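Local coordinates for protein proteasome accessory factor B/C (PafBC) (Paenarthrobacter aurescens, PDB 6SJ9) that acts as a transcriptional regulator of the bacterial DNA damage response, probably binding DNA through its winged helix-turn-helix parts, at residues E241-A247 with T279-P285; I495-I499 with P524-Y528; E501-L505 with N560-S565. All blocks are in the same frame, centred on the assembly; numbering follows the deposited sequence.

In the fold
From the N terminus, contact 1 closes a loop of 31 residues and joins two strands of the four-stranded sheet in the first WCX domain. Contacts 2 and 3 lie later, in the second WYL domain, about 50 and 59 Å from contact 1 between centres and on the opposite side of the chain's centre. They close loops of 24 and 54 residues and cross, because their segments alternate along the chain: helix 489-501 packs on strand 517-530 in contact 2, while Gly502, just after that helix, and the start of strand 503-510 meet residues 560-565 in contact 3. Their centres are about 11 Å apart, and they touch where Ala498 and Pro524 pack against Leu505.

Contact 1 of 3, residues E241-A247 with T279-P285; sequences ELPVRQA and TVDFRDP
Ala247 and Phe282 meet in the tight part of this contact, where strands 245-247 and 279-282 run antiparallel. Arg245 with Phe282 and Ala247 with Val280 are hydrogen-bonded pairs, each held by two backbone bonds. Arg245 N lies 2.8 Å from Phe282 O, and the Ala247 N to Val280 O bond is nearly straight, 176° at the hydrogen. In the non-hydrogen-bonded pair between them, Gln246 with Asp281, Asp281 CA makes a CA-H...O contact to Arg245 O. On the face of Arg245, Ala247 and Val280 the Phe282 ring is packed from several directions. Its CG stands between the backbone N and the carbonyl carbon (chi1 72°), which turns the ring toward Ala247. CE1 comes within 3.7 Å of Ala247 CB, Ala247 N lies at the ring edge in its plane, and Arg245 CB sits over a face. The arginine chain, bent at chi2 and chi3, brings a face of its guanidinium over Phe282 CZ and NH1 to 3.6 Å from Pro285 CD, while NH2 forms a salt bridge with Glu306. Leu288 of helix 285-294 also packs on Ala247 and Phe282.

The other face is loose. Gln246 and Asp281 are exposed there, and Gln246 NE2 merely brushes Thr279 CG2 at 3.6 Å. Past the strand end, Val244 CG1 lies alongside Arg283 CG at 3.6 Å, both side chains pointing the same way. Glu241 and Arg283 bring opposite charges together, but their modelled spacing is too short for the details to be trusted. Asp284 caps the next helix through OD1, bonded to Glu286 N; its OD2 is bonded to Ser210 and paired with Arg208. Adjacent strands one and three, in the order 2-3-1-4 and with helix 285-294 following the third, are characteristic of the ferredoxin-like fold, here in a WCX domain.

Contact 2 of 3, residues I495-I499 with P524-Y528; sequences ITQAI and PLRLY
Helix-on-sheet packing in the WYL domain, whose strongly bent antiparallel sheet belongs to the Sm fold, brings Ile495, Ala498 and Ile499 onto Pro524 and Leu527. Helix 495-499 and strand 524-528 run at 126° to each other, and no hydrogen bond joins them; the contact is almost wholly apolar. The Pro524 ring touches two helix side chains: CG meets Ala498 CB at 3.7 Å, and CB meets Ile499 CG1 at 3.7 Å, Pro524 and Ile499 sliding past each other in opposite directions. Ile499 has CG1 anti to its carbonyl carbon (chi1 -68°) and an extended chain beyond, which sends CD1 over the strand backbone, 3.7 Å from Leu525 O. That methyl rests where Leu525 and Arg526 both face Glu537, a classic beta bulge. At the other end Leu527 spreads its two methyls beside Ile495 CG2, with CD2 3.9 Å away. The same CD2 meets Thr496 OG1 at 3.4 Å, the two side chains at about a right angle; the hydroxyl's polar need is met within the helix, by Phe492 O. The CB of Arg526 points away from the helix, and its guanidinium forms salt bridges with Glu537 and Glu346. Around this layer, Leu505 of strand 503-510 packs on both Ala498 and Pro524, while Phe536 of strand 533-540 touches Ile495 and Leu527, leaving the helix laid across three successive strands.

Contact 3 of 3, residues E501-L505 with N560-S565; sequences EGRQL and NGRAVS
Gln504 and Asn560 make the central polar contact, amide to amide. Asn560 ND2 donates to Gln504 OE1 at 2.8 Å and 175°, in the carbonyl plane and on a lone pair, although the two amide planes are turned 61° apart. Asn560 CG stands between its backbone N and carbonyl carbon (chi1 62°), folding the amide back over its own turn; OD1 there accepts from Arg562 N at 3.0 Å, an Asx turn. Gln504 NE2 continues to Asp523 OD1 on strand 517-530, leaving both ends of this buried amide bonded. With a leucine in place of Asn560, Gln504 OE1 would probably lose this donor and Arg562 N its side-chain acceptor, leaving the turn through Gly561 less firmly set.

Backbone bonds flank the Arg503-Ala563 pair, an antiparallel non-hydrogen-bonded one: Gln504 N to Arg562 O at 2.8 Å, and Val564 N to Gly502 O at 2.9 Å, the latter donor standing above the carbonyl plane. A water 2.7 Å from Gln504 O also lies within bonding distance of Arg562 O and may bridge the two carbonyls.

Van der Waals contact is slight: the Val564 CG1 methyl lies 3.6 Å from the carbonyl oxygen Arg503 O. Among the charges, Arg503 grips Glu501 side-on, NE and NH2 both reaching OE1, with NE 2.6 Å away.

Gly502, just after helix 489-501, closes it in a Schellman motif, its positive phi suiting glycine, and leads into the first strand. Strand 554-560 pairs with 503-510, and after the corner at Gly561 the short strand 562-563 pairs with the very start of 503-510. A helix running into such a bent antiparallel sheet is characteristic of the Sm fold of WYL domains.

Contact 1 of 3, residues E241-A247 with T279-P285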
ATOM      1  N   GLU A 241     -18.799  -9.466 -14.001  1.00111.29           N
ATOM      2  CA  GLU A 241     -18.014 -10.000 -12.897  1.00111.67           C
ATOM      3  C   GLU A 241     -17.986 -11.522 -12.962  1.00109.55           C
ATOM      4  O   GLU A 241     -18.914 -12.164 -13.471  1.00112.94           O
ATOM      5  CB  GLU A 241     -18.660  -9.586 -11.577  1.00116.73           C
ATOM      6  CG  GLU A 241     -17.782  -9.601 -10.354  1.00119.47           C
ATOM      7  CD  GLU A 241     -18.434  -8.869  -9.197  1.00122.54           C
ATOM      8  OE1 GLU A 241     -17.701  -8.332  -8.337  1.00121.99           O
ATOM      9  OE2 GLU A 241     -19.685  -8.754  -9.198  1.00125.14           O
ATOM     10  N   LEU A 242     -16.891 -12.102 -12.479  1.00104.44           N
ATOM     11  CA  LEU A 242     -16.787 -13.554 -12.444  1.00101.64           C
ATOM     12  C   LEU A 242     -17.733 -14.174 -11.408  1.00 98.51           C
ATOM     13  O   LEU A 242     -18.041 -13.558 -10.380  1.00 99.65           O
ATOM     14  CB  LEU A 242     -15.351 -13.972 -12.150  1.00 97.78           C
ATOM     15  CG  LEU A 242     -14.389 -13.875 -13.328  1.00 94.10           C
ATOM     16  CD1 LEU A 242     -12.989 -13.630 -12.813  1.00 90.10           C
ATOM     17  CD2 LEU A 242     -14.458 -15.163 -14.133  1.00 94.53           C
ATOM     18  N   PRO A 243     -18.205 -15.395 -11.654  1.00 93.03           N
ATOM     19  CA  PRO A 243     -18.991 -16.097 -10.629  1.00 93.12           C
ATOM     20  C   PRO A 243     -18.196 -16.227  -9.334  1.00 91.40           C
ATOM     21  O   PRO A 243     -17.004 -16.556  -9.357  1.00 94.60           O
ATOM     22  CB  PRO A 243     -19.272 -17.462 -11.270  1.00 97.00           C
ATOM     23  CG  PRO A 243     -18.172 -17.637 -12.284  1.00 97.95           C
ATOM     24  CD  PRO A 243     -17.892 -16.259 -12.805  1.00 94.17           C
ATOM     25  N   VAL A 244     -18.841 -15.915  -8.207  1.00 87.96           N
ATOM     26  CA  VAL A 244     -18.272 -16.126  -6.873  1.00 84.64           C
ATOM     27  C   VAL A 244     -18.265 -17.608  -6.498  1.00 84.06           C
ATOM     28  O   VAL A 244     -19.306 -18.181  -6.168  1.00 89.58           O
ATOM     29  CB  VAL A 244     -19.000 -15.275  -5.828  1.00 83.84           C
ATOM     30  CG1 VAL A 244     -18.639 -13.823  -6.035  1.00 80.62           C
ATOM     31  CG2 VAL A 244     -20.476 -15.435  -6.002  1.00 89.06           C
ATOM     32  N   ARG A 245     -17.098 -18.243  -6.564  1.00 80.86           N
ATOM     33  CA  ARG A 245     -16.894 -19.658  -6.256  1.00 80.60           C
ATOM     34  C   ARG A 245     -16.447 -19.838  -4.802  1.00 74.50           C
ATOM     35  O   ARG A 245     -16.118 -18.873  -4.115  1.00 73.61           O
ATOM     36  CB  ARG A 245     -15.883 -20.269  -7.236  1.00 84.12           C
ATOM     37  CG  ARG A 245     -16.389 -20.320  -8.697  1.00 90.18           C
ATOM     38  CD  ARG A 245     -15.288 -19.972  -9.728  1.00 91.84           C
ATOM     39  NE  ARG A 245     -14.314 -21.054  -9.854  1.00 94.57           N
ATOM     40  CZ  ARG A 245     -13.288 -21.056 -10.698  1.00 96.33           C
ATOM     41  NH1 ARG A 245     -13.086 -20.027 -11.515  1.00 95.86           N
ATOM     42  NH2 ARG A 245     -12.461 -22.093 -10.724  1.00 97.35           N
ATOM     43  N   GLN A 246     -16.494 -21.087  -4.319  1.00 74.32           N
ATOM     44  CA  GLN A 246     -16.156 -21.442  -2.939  1.00 71.52           C
ATOM     45  C   GLN A 246     -14.927 -22.335  -2.867  1.00 69.01           C
ATOM     46  O   GLN A 246     -14.851 -23.349  -3.564  1.00 71.93           O
ATOM     47  CB  GLN A 246     -17.303 -22.172  -2.246  1.00 76.48           C
ATOM     48  CG  GLN A 246     -17.001 -22.563  -0.795  1.00 78.65           C
ATOM     49  CD  GLN A 246     -18.249 -23.023  -0.010  1.00 80.72           C
ATOM     50  OE1 GLN A 246     -19.117 -22.218   0.346  1.00 81.26           O
ATOM     51  NE2 GLN A 246     -18.335 -24.328   0.244  1.00 80.16           N
ATOM     52  N   ALA A 247     -13.969 -21.945  -2.027  1.00 66.19           N
ATOM     53  CA  ALA A 247     -12.762 -22.712  -1.756  1.00 65.17           C
ATOM     54  C   ALA A 247     -12.856 -23.411  -0.399  1.00 67.22           C
ATOM     55  O   ALA A 247     -13.459 -22.889   0.540  1.00 66.07           O
ATOM     56  CB  ALA A 247     -11.537 -21.789  -1.788  1.00 59.54           C
ATOM     57  N   THR A 279     -13.984 -22.406   4.688  1.00 72.60           N
ATOM     58  CA  THR A 279     -14.392 -22.088   3.333  1.00 71.91           C
ATOM     59  C   THR A 279     -14.266 -20.586   3.138  1.00 70.86           C
ATOM     60  O   THR A 279     -14.471 -19.809   4.075  1.00 71.30           O
ATOM     61  CB  THR A 279     -15.841 -22.551   3.055  1.00 78.31           C
ATOM     62  OG1 THR A 279     -16.696 -22.148   4.133  1.00 82.82           O
ATOM     63  CG2 THR A 279     -15.918 -24.068   2.963  1.00 79.82           C
ATOM     64  N   VAL A 280     -13.817 -20.184   1.949  1.00 67.86           N
ATOM     65  CA  VAL A 280     -13.682 -18.779   1.607  1.00 62.51           C
ATOM     66  C   VAL A 280     -14.220 -18.595   0.193  1.00 62.51           C
ATOM     67  O   VAL A 280     -14.174 -19.507  -0.644  1.00 62.09           O
ATOM     68  CB  VAL A 280     -12.237 -18.253   1.719  1.00 62.42           C
ATOM     69  CG1 VAL A 280     -11.674 -18.504   3.088  1.00 62.26           C
ATOM     70  CG2 VAL A 280     -11.356 -18.852   0.644  1.00 65.20           C
ATOM     71  N   ASP A 281     -14.787 -17.423  -0.047  1.00 61.73           N
ATOM     72  CA  ASP A 281     -15.277 -17.073  -1.364  1.00 64.51           C
ATOM     73  C   ASP A 281     -14.167 -16.401  -2.144  1.00 66.04           C
ATOM     74  O   ASP A 281     -13.456 -15.546  -1.615  1.00 65.45           O
ATOM     75  CB  ASP A 281     -16.488 -16.146  -1.270  1.00 63.15           C
ATOM     76  CG  ASP A 281     -17.721 -16.842  -0.685  1.00 66.76           C
ATOM     77  OD1 ASP A 281     -17.977 -18.005  -1.069  1.00 69.33           O
ATOM     78  OD2 ASP A 281     -18.411 -16.239   0.168  1.00 68.03           O
ATOM     79  N   PHE A 282     -14.039 -16.780  -3.411  1.00 67.93           N
ATOM     80  CA  PHE A 282     -13.110 -16.118  -4.312  1.00 69.37           C
ATOM     81  C   PHE A 282     -13.765 -16.117  -5.681  1.00 76.05           C
ATOM     82  O   PHE A 282     -14.687 -16.899  -5.938  1.00 79.93           O
ATOM     83  CB  PHE A 282     -11.758 -16.831  -4.356  1.00 64.74           C
ATOM     84  CG  PHE A 282     -11.805 -18.156  -5.083  1.00 67.48           C
ATOM     85  CD1 PHE A 282     -12.328 -19.273  -4.471  1.00 68.01           C
ATOM     86  CD2 PHE A 282     -11.278 -18.286  -6.366  1.00 67.71           C
ATOM     87  CE1 PHE A 282     -12.369 -20.492  -5.134  1.00 72.09           C
ATOM     88  CE2 PHE A 282     -11.298 -19.508  -7.030  1.00 68.16           C
ATOM     89  CZ  PHE A 282     -11.842 -20.609  -6.417  1.00 71.34           C
ATOM     90  N   ARG A 283     -13.295 -15.218  -6.555  1.00 75.14           N
ATOM     91  CA  ARG A 283     -13.736 -15.164  -7.949  1.00 81.14           C
ATOM     92  C   ARG A 283     -12.660 -15.681  -8.894  1.00 77.14           C
ATOM     93  O   ARG A 283     -12.931 -16.607  -9.663  1.00 78.18           O
ATOM     94  CB  ARG A 283     -14.232 -13.758  -8.342  1.00 88.95           C
ATOM     95  CG  ARG A 283     -15.427 -13.332  -7.484  1.00 97.57           C
ATOM     96  CD  ARG A 283     -15.990 -11.935  -7.746  1.00105.41           C
ATOM     97  NE  ARG A 283     -15.191 -10.840  -7.194  1.00110.20           N
ATOM     98  CZ  ARG A 283     -15.709  -9.717  -6.695  1.00111.52           C
ATOM     99  NH1 ARG A 283     -17.033  -9.576  -6.622  1.00112.22           N
ATOM    100  NH2 ARG A 283     -14.908  -8.756  -6.231  1.00109.45           N
ATOM    101  N   ASP A 284     -11.451 -15.103  -8.864  1.00 73.46           N
ATOM    102  CA  ASP A 284     -10.362 -15.512  -9.751  1.00 72.29           C
ATOM    103  C   ASP A 284      -9.440 -16.480  -9.032  1.00 66.07           C
ATOM    104  O   ASP A 284      -8.803 -16.095  -8.042  1.00 67.61           O
ATOM    105  CB  ASP A 284      -9.574 -14.284 -10.225  1.00 75.39           C
ATOM    106  CG  ASP A 284      -8.420 -14.634 -11.215  1.00 79.61           C
ATOM    107  OD1 ASP A 284      -8.198 -15.822 -11.562  1.00 81.84           O
ATOM    108  OD2 ASP A 284      -7.769 -13.691 -11.705  1.00 79.05           O
ATOM    109  N   PRO A 285      -9.295 -17.711  -9.520  1.00 64.32           N
ATOM    110  CA  PRO A 285      -8.426 -18.677  -8.834  1.00 64.60           C
ATOM    111  C   PRO A 285      -6.950 -18.351  -8.910  1.00 60.74           C
ATOM    112  O   PRO A 285      -6.208 -18.796  -8.029  1.00 59.52           O
ATOM    113  CB  PRO A 285      -8.737 -20.012  -9.532  1.00 70.25           C
ATOM    114  CG  PRO A 285      -9.395 -19.644 -10.793  1.00 71.16           C
ATOM    115  CD  PRO A 285     -10.053 -18.318 -10.618  1.00 68.73           C
TER

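Contact 2 of 3, residues I495-I499 with P524-Y528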
ATOM      1  N   ILE A 495      15.681  14.563  22.638  1.00 38.55           N
ATOM      2  CA  ILE A 495      15.481  14.776  21.203  1.00 39.56           C
ATOM      3  C   ILE A 495      14.751  16.088  20.958  1.00 39.50           C
ATOM      4  O   ILE A 495      15.114  16.858  20.065  1.00 37.84           O
ATOM      5  CB  ILE A 495      14.714  13.590  20.591  1.00 41.34           C
ATOM      6  CG1 ILE A 495      15.617  12.351  20.612  1.00 48.99           C
ATOM      7  CG2 ILE A 495      14.225  13.929  19.167  1.00 31.71           C
ATOM      8  CD1 ILE A 495      14.951  11.094  20.208  1.00 50.54           C
ATOM      9  N   THR A 496      13.712  16.365  21.753  1.00 39.47           N
ATOM     10  CA  THR A 496      12.949  17.596  21.566  1.00 39.64           C
ATOM     11  C   THR A 496      13.847  18.812  21.689  1.00 38.82           C
ATOM     12  O   THR A 496      13.778  19.740  20.882  1.00 40.08           O
ATOM     13  CB  THR A 496      11.822  17.675  22.600  1.00 44.02           C
ATOM     14  OG1 THR A 496      10.877  16.617  22.377  1.00 38.25           O
ATOM     15  CG2 THR A 496      11.085  19.069  22.531  1.00 47.47           C
ATOM     16  N   GLN A 497      14.656  18.841  22.742  1.00 39.49           N
ATOM     17  CA  GLN A 497      15.482  19.988  22.992  1.00 45.49           C
ATOM     18  C   GLN A 497      16.584  20.103  21.942  1.00 41.72           C
ATOM     19  O   GLN A 497      16.891  21.206  21.466  1.00 39.70           O
ATOM     20  CB  GLN A 497      16.082  19.851  24.386  1.00 51.65           C
ATOM     21  CG  GLN A 497      17.003  20.965  24.758  1.00 59.79           C
ATOM     22  CD  GLN A 497      17.464  20.883  26.245  1.00 62.70           C
ATOM     23  OE1 GLN A 497      16.748  21.289  27.162  1.00 65.69           O
ATOM     24  NE2 GLN A 497      18.647  20.325  26.460  1.00 59.99           N
ATOM     25  N   ALA A 498      17.146  18.965  21.524  1.00 40.07           N
ATOM     26  CA  ALA A 498      18.213  19.019  20.508  1.00 39.49           C
ATOM     27  C   ALA A 498      17.687  19.587  19.198  1.00 38.70           C
ATOM     28  O   ALA A 498      18.365  20.383  18.543  1.00 40.53           O
ATOM     29  CB  ALA A 498      18.847  17.630  20.305  1.00 29.37           C
ATOM     30  N   ILE A 499      16.482  19.178  18.796  1.00 35.97           N
ATOM     31  CA  ILE A 499      15.876  19.708  17.568  1.00 34.51           C
ATOM     32  C   ILE A 499      15.675  21.201  17.702  1.00 39.63           C
ATOM     33  O   ILE A 499      16.043  21.981  16.813  1.00 42.95           O
ATOM     34  CB  ILE A 499      14.545  18.999  17.259  1.00 37.26           C
ATOM     35  CG1 ILE A 499      14.805  17.517  16.868  1.00 36.68           C
ATOM     36  CG2 ILE A 499      13.776  19.799  16.138  1.00 36.95           C
ATOM     37  CD1 ILE A 499      13.507  16.664  16.795  1.00 39.08           C
ATOM     38  N   PRO A 524      19.278  15.188  14.880  1.00 34.74           N
ATOM     39  CA  PRO A 524      17.832  14.939  15.026  1.00 37.40           C
ATOM     40  C   PRO A 524      17.028  15.923  14.190  1.00 39.26           C
ATOM     41  O   PRO A 524      17.301  17.119  14.173  1.00 39.34           O
ATOM     42  CB  PRO A 524      17.574  15.138  16.521  1.00 33.85           C
ATOM     43  CG  PRO A 524      18.668  16.035  16.964  1.00 34.94           C
ATOM     44  CD  PRO A 524      19.899  15.657  16.137  1.00 31.32           C
ATOM     45  N   LEU A 525      16.006  15.405  13.519  1.00 39.06           N
ATOM     46  CA  LEU A 525      15.175  16.217  12.632  1.00 40.67           C
ATOM     47  C   LEU A 525      13.721  16.324  13.070  1.00 37.91           C
ATOM     48  O   LEU A 525      13.211  17.443  13.187  1.00 36.46           O
ATOM     49  CB  LEU A 525      15.223  15.617  11.209  1.00 37.51           C
ATOM     50  CG  LEU A 525      16.644  15.566  10.591  1.00 40.40           C
ATOM     51  CD1 LEU A 525      16.683  14.930   9.216  1.00 38.92           C
ATOM     52  CD2 LEU A 525      17.278  16.988  10.477  1.00 40.25           C
ATOM     53  N   ARG A 526      13.040  15.194  13.288  1.00 34.62           N
ATOM     54  CA  ARG A 526      11.614  15.161  13.605  1.00 37.08           C
ATOM     55  C   ARG A 526      11.324  14.028  14.561  1.00 37.15           C
ATOM     56  O   ARG A 526      11.835  12.921  14.398  1.00 41.45           O
ATOM     57  CB  ARG A 526      10.757  14.934  12.348  1.00 35.19           C
ATOM     58  CG  ARG A 526      10.605  16.195  11.537  1.00 40.59           C
ATOM     59  CD  ARG A 526       9.619  15.959  10.394  1.00 40.76           C
ATOM     60  NE  ARG A 526      10.256  15.108   9.371  1.00 42.55           N
ATOM     61  CZ  ARG A 526       9.693  14.864   8.197  1.00 39.96           C
ATOM     62  NH1 ARG A 526       8.483  15.402   7.917  1.00 41.21           N
ATOM     63  NH2 ARG A 526      10.333  14.124   7.320  1.00 38.26           N
ATOM     64  N   LEU A 527      10.460  14.301  15.500  1.00 37.37           N
ATOM     65  CA  LEU A 527       9.912  13.328  16.421  1.00 44.18           C
ATOM     66  C   LEU A 527       8.428  13.149  16.083  1.00 42.01           C
ATOM     67  O   LEU A 527       7.701  14.139  15.984  1.00 44.53           O
ATOM     68  CB  LEU A 527      10.126  13.860  17.825  1.00 46.52           C
ATOM     69  CG  LEU A 527       9.999  13.084  19.101  1.00 49.23           C
ATOM     70  CD1 LEU A 527      10.788  11.816  19.039  1.00 46.83           C
ATOM     71  CD2 LEU A 527      10.509  14.057  20.185  1.00 51.41           C
ATOM     72  N   TYR A 528       8.003  11.922  15.812  1.00 40.18           N
ATOM     73  CA  TYR A 528       6.633  11.668  15.346  1.00 39.91           C
ATOM     74  C   TYR A 528       6.208  10.292  15.836  1.00 44.46           C
ATOM     75  O   TYR A 528       7.059   9.437  16.126  1.00 38.98           O
ATOM     76  CB  TYR A 528       6.522  11.775  13.803  1.00 34.04           C
ATOM     77  CG  TYR A 528       7.398  10.761  13.115  1.00 35.87           C
ATOM     78  CD1 TYR A 528       8.769  10.983  12.990  1.00 35.87           C
ATOM     79  CD2 TYR A 528       6.884   9.575  12.620  1.00 35.04           C
ATOM     80  CE1 TYR A 528       9.592  10.020  12.366  1.00 32.83           C
ATOM     81  CE2 TYR A 528       7.665   8.643  12.012  1.00 36.52           C
ATOM     82  CZ  TYR A 528       9.039   8.862  11.879  1.00 35.02           C
ATOM     83  OH  TYR A 528       9.820   7.890  11.256  1.00 35.97           O
TER

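Contact 3 of 3, residues E501-L505 with N560-S565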
ATOM      1  N   GLU A 501      17.123  23.419  19.709  1.00 41.43           N
ATOM      2  CA  GLU A 501      18.355  24.175  19.839  1.00 39.13           C
ATOM      3  C   GLU A 501      19.385  23.876  18.757  1.00 39.94           C
ATOM      4  O   GLU A 501      20.468  24.454  18.792  1.00 40.23           O
ATOM      5  CB  GLU A 501      18.941  23.937  21.233  1.00 43.11           C
ATOM      6  CG  GLU A 501      17.943  24.436  22.308  1.00 46.65           C
ATOM      7  CD  GLU A 501      18.369  24.103  23.731  1.00 53.53           C
ATOM      8  OE1 GLU A 501      19.440  23.481  23.969  1.00 54.40           O
ATOM      9  OE2 GLU A 501      17.583  24.449  24.624  1.00 54.32           O
ATOM     10  N   GLY A 502      19.090  23.013  17.791  1.00 36.48           N
ATOM     11  CA  GLY A 502      20.068  22.813  16.728  1.00 33.14           C
ATOM     12  C   GLY A 502      21.289  21.998  17.161  1.00 34.62           C
ATOM     13  O   GLY A 502      22.391  22.256  16.678  1.00 37.19           O
ATOM     14  N   ARG A 503      21.127  21.043  18.085  1.00 35.56           N
ATOM     15  CA  ARG A 503      22.262  20.274  18.637  1.00 38.83           C
ATOM     16  C   ARG A 503      22.358  18.873  18.041  1.00 38.92           C
ATOM     17  O   ARG A 503      21.371  18.122  18.010  1.00 37.14           O
ATOM     18  CB  ARG A 503      22.168  20.099  20.170  1.00 34.06           C
ATOM     19  CG  ARG A 503      22.013  21.405  20.946  1.00 35.58           C
ATOM     20  CD  ARG A 503      21.998  21.181  22.470  1.00 37.31           C
ATOM     21  NE  ARG A 503      21.675  22.459  23.076  1.00 38.82           N
ATOM     22  CZ  ARG A 503      22.559  23.446  23.284  1.00 41.60           C
ATOM     23  NH1 ARG A 503      23.869  23.298  22.984  1.00 34.59           N
ATOM     24  NH2 ARG A 503      22.121  24.606  23.766  1.00 41.12           N
ATOM     25  N   GLN A 504      23.579  18.485  17.736  1.00 36.32           N
ATOM     26  CA  GLN A 504      23.863  17.105  17.382  1.00 39.15           C
ATOM     27  C   GLN A 504      23.803  16.204  18.624  1.00 40.80           C
ATOM     28  O   GLN A 504      24.075  16.631  19.756  1.00 41.36           O
ATOM     29  CB  GLN A 504      25.248  17.033  16.735  1.00 41.18           C
ATOM     30  CG  GLN A 504      25.292  16.167  15.563  1.00 46.24           C
ATOM     31  CD  GLN A 504      26.644  16.136  14.885  1.00 44.91           C
ATOM     32  OE1 GLN A 504      27.617  15.762  15.485  1.00 44.56           O
ATOM     33  NE2 GLN A 504      26.687  16.527  13.618  1.00 44.45           N
ATOM     34  N   LEU A 505      23.462  14.934  18.408  1.00 37.64           N
ATOM     35  CA  LEU A 505      23.368  13.964  19.495  1.00 39.48           C
ATOM     36  C   LEU A 505      24.279  12.782  19.221  1.00 35.31           C
ATOM     37  O   LEU A 505      24.384  12.305  18.095  1.00 38.62           O
ATOM     38  CB  LEU A 505      21.918  13.453  19.680  1.00 37.33           C
ATOM     39  CG  LEU A 505      20.909  14.511  20.178  1.00 35.91           C
ATOM     40  CD1 LEU A 505      19.481  13.997  20.174  1.00 34.90           C
ATOM     41  CD2 LEU A 505      21.243  14.832  21.661  1.00 33.00           C
ATOM     42  N   ASN A 560      26.750  16.118  21.894  1.00 38.76           N
ATOM     43  CA  ASN A 560      28.194  15.960  21.700  1.00 43.02           C
ATOM     44  C   ASN A 560      28.859  17.306  21.502  1.00 42.54           C
ATOM     45  O   ASN A 560      30.003  17.376  21.041  1.00 37.61           O
ATOM     46  CB  ASN A 560      28.513  15.046  20.518  1.00 44.08           C
ATOM     47  CG  ASN A 560      27.994  15.611  19.189  1.00 41.25           C
ATOM     48  OD1 ASN A 560      27.522  16.741  19.125  1.00 37.76           O
ATOM     49  ND2 ASN A 560      28.187  14.854  18.113  1.00 39.42           N
ATOM     50  N   GLY A 561      28.119  18.377  21.746  1.00 41.72           N
ATOM     51  CA  GLY A 561      28.676  19.697  21.744  1.00 38.62           C
ATOM     52  C   GLY A 561      28.647  20.347  20.399  1.00 39.44           C
ATOM     53  O   GLY A 561      28.928  21.555  20.315  1.00 41.74           O
ATOM     54  N   ARG A 562      28.329  19.602  19.340  1.00 31.61           N
ATOM     55  CA  ARG A 562      28.362  20.194  18.005  1.00 35.67           C
ATOM     56  C   ARG A 562      26.955  20.594  17.562  1.00 37.55           C
ATOM     57  O   ARG A 562      25.976  19.966  17.962  1.00 36.67           O
ATOM     58  CB  ARG A 562      29.030  19.247  17.010  1.00 38.11           C
ATOM     59  CG  ARG A 562      30.496  19.028  17.466  1.00 44.76           C
ATOM     60  CD  ARG A 562      30.998  17.639  17.270  1.00 51.25           C
ATOM     61  NE  ARG A 562      32.482  17.651  17.378  1.00 60.72           N
ATOM     62  CZ  ARG A 562      33.189  17.758  18.521  1.00 52.07           C
ATOM     63  NH1 ARG A 562      32.600  17.922  19.722  1.00 49.74           N
ATOM     64  NH2 ARG A 562      34.490  17.753  18.452  1.00 46.60           N
ATOM     65  N   ALA A 563      26.880  21.594  16.670  1.00 35.16           N
ATOM     66  CA  ALA A 563      25.640  21.953  16.002  1.00 39.01           C
ATOM     67  C   ALA A 563      25.290  20.938  14.928  1.00 38.40           C
ATOM     68  O   ALA A 563      26.173  20.341  14.306  1.00 35.90           O
ATOM     69  CB  ALA A 563      25.769  23.325  15.290  1.00 36.86           C
ATOM     70  N   VAL A 564      23.979  20.813  14.659  1.00 35.96           N
ATOM     71  CA  VAL A 564      23.543  19.908  13.609  1.00 38.23           C
ATOM     72  C   VAL A 564      24.291  20.278  12.331  1.00 43.02           C
ATOM     73  O   VAL A 564      24.606  21.446  12.080  1.00 42.54           O
ATOM     74  CB  VAL A 564      22.016  19.940  13.410  1.00 39.85           C
ATOM     75  CG1 VAL A 564      21.323  19.352  14.615  1.00 38.64           C
ATOM     76  CG2 VAL A 564      21.507  21.392  13.100  1.00 38.37           C
ATOM     77  N   SER A 565      24.709  19.258  11.596  1.00 48.73           N
ATOM     78  CA  SER A 565      25.576  19.488  10.444  1.00 53.04           C
ATOM     79  C   SER A 565      24.794  20.061   9.275  1.00 57.46           C
ATOM     80  O   SER A 565      25.379  20.689   8.392  1.00 59.20           O
ATOM     81  CB  SER A 565      26.246  18.184  10.026  1.00 48.60           C
ATOM     82  OG  SER A 565      25.241  17.416   9.372  1.00 47.06           O
TER
HETATM   83  O   HOH W   1      25.449  18.902  20.425  1.00 36.53           O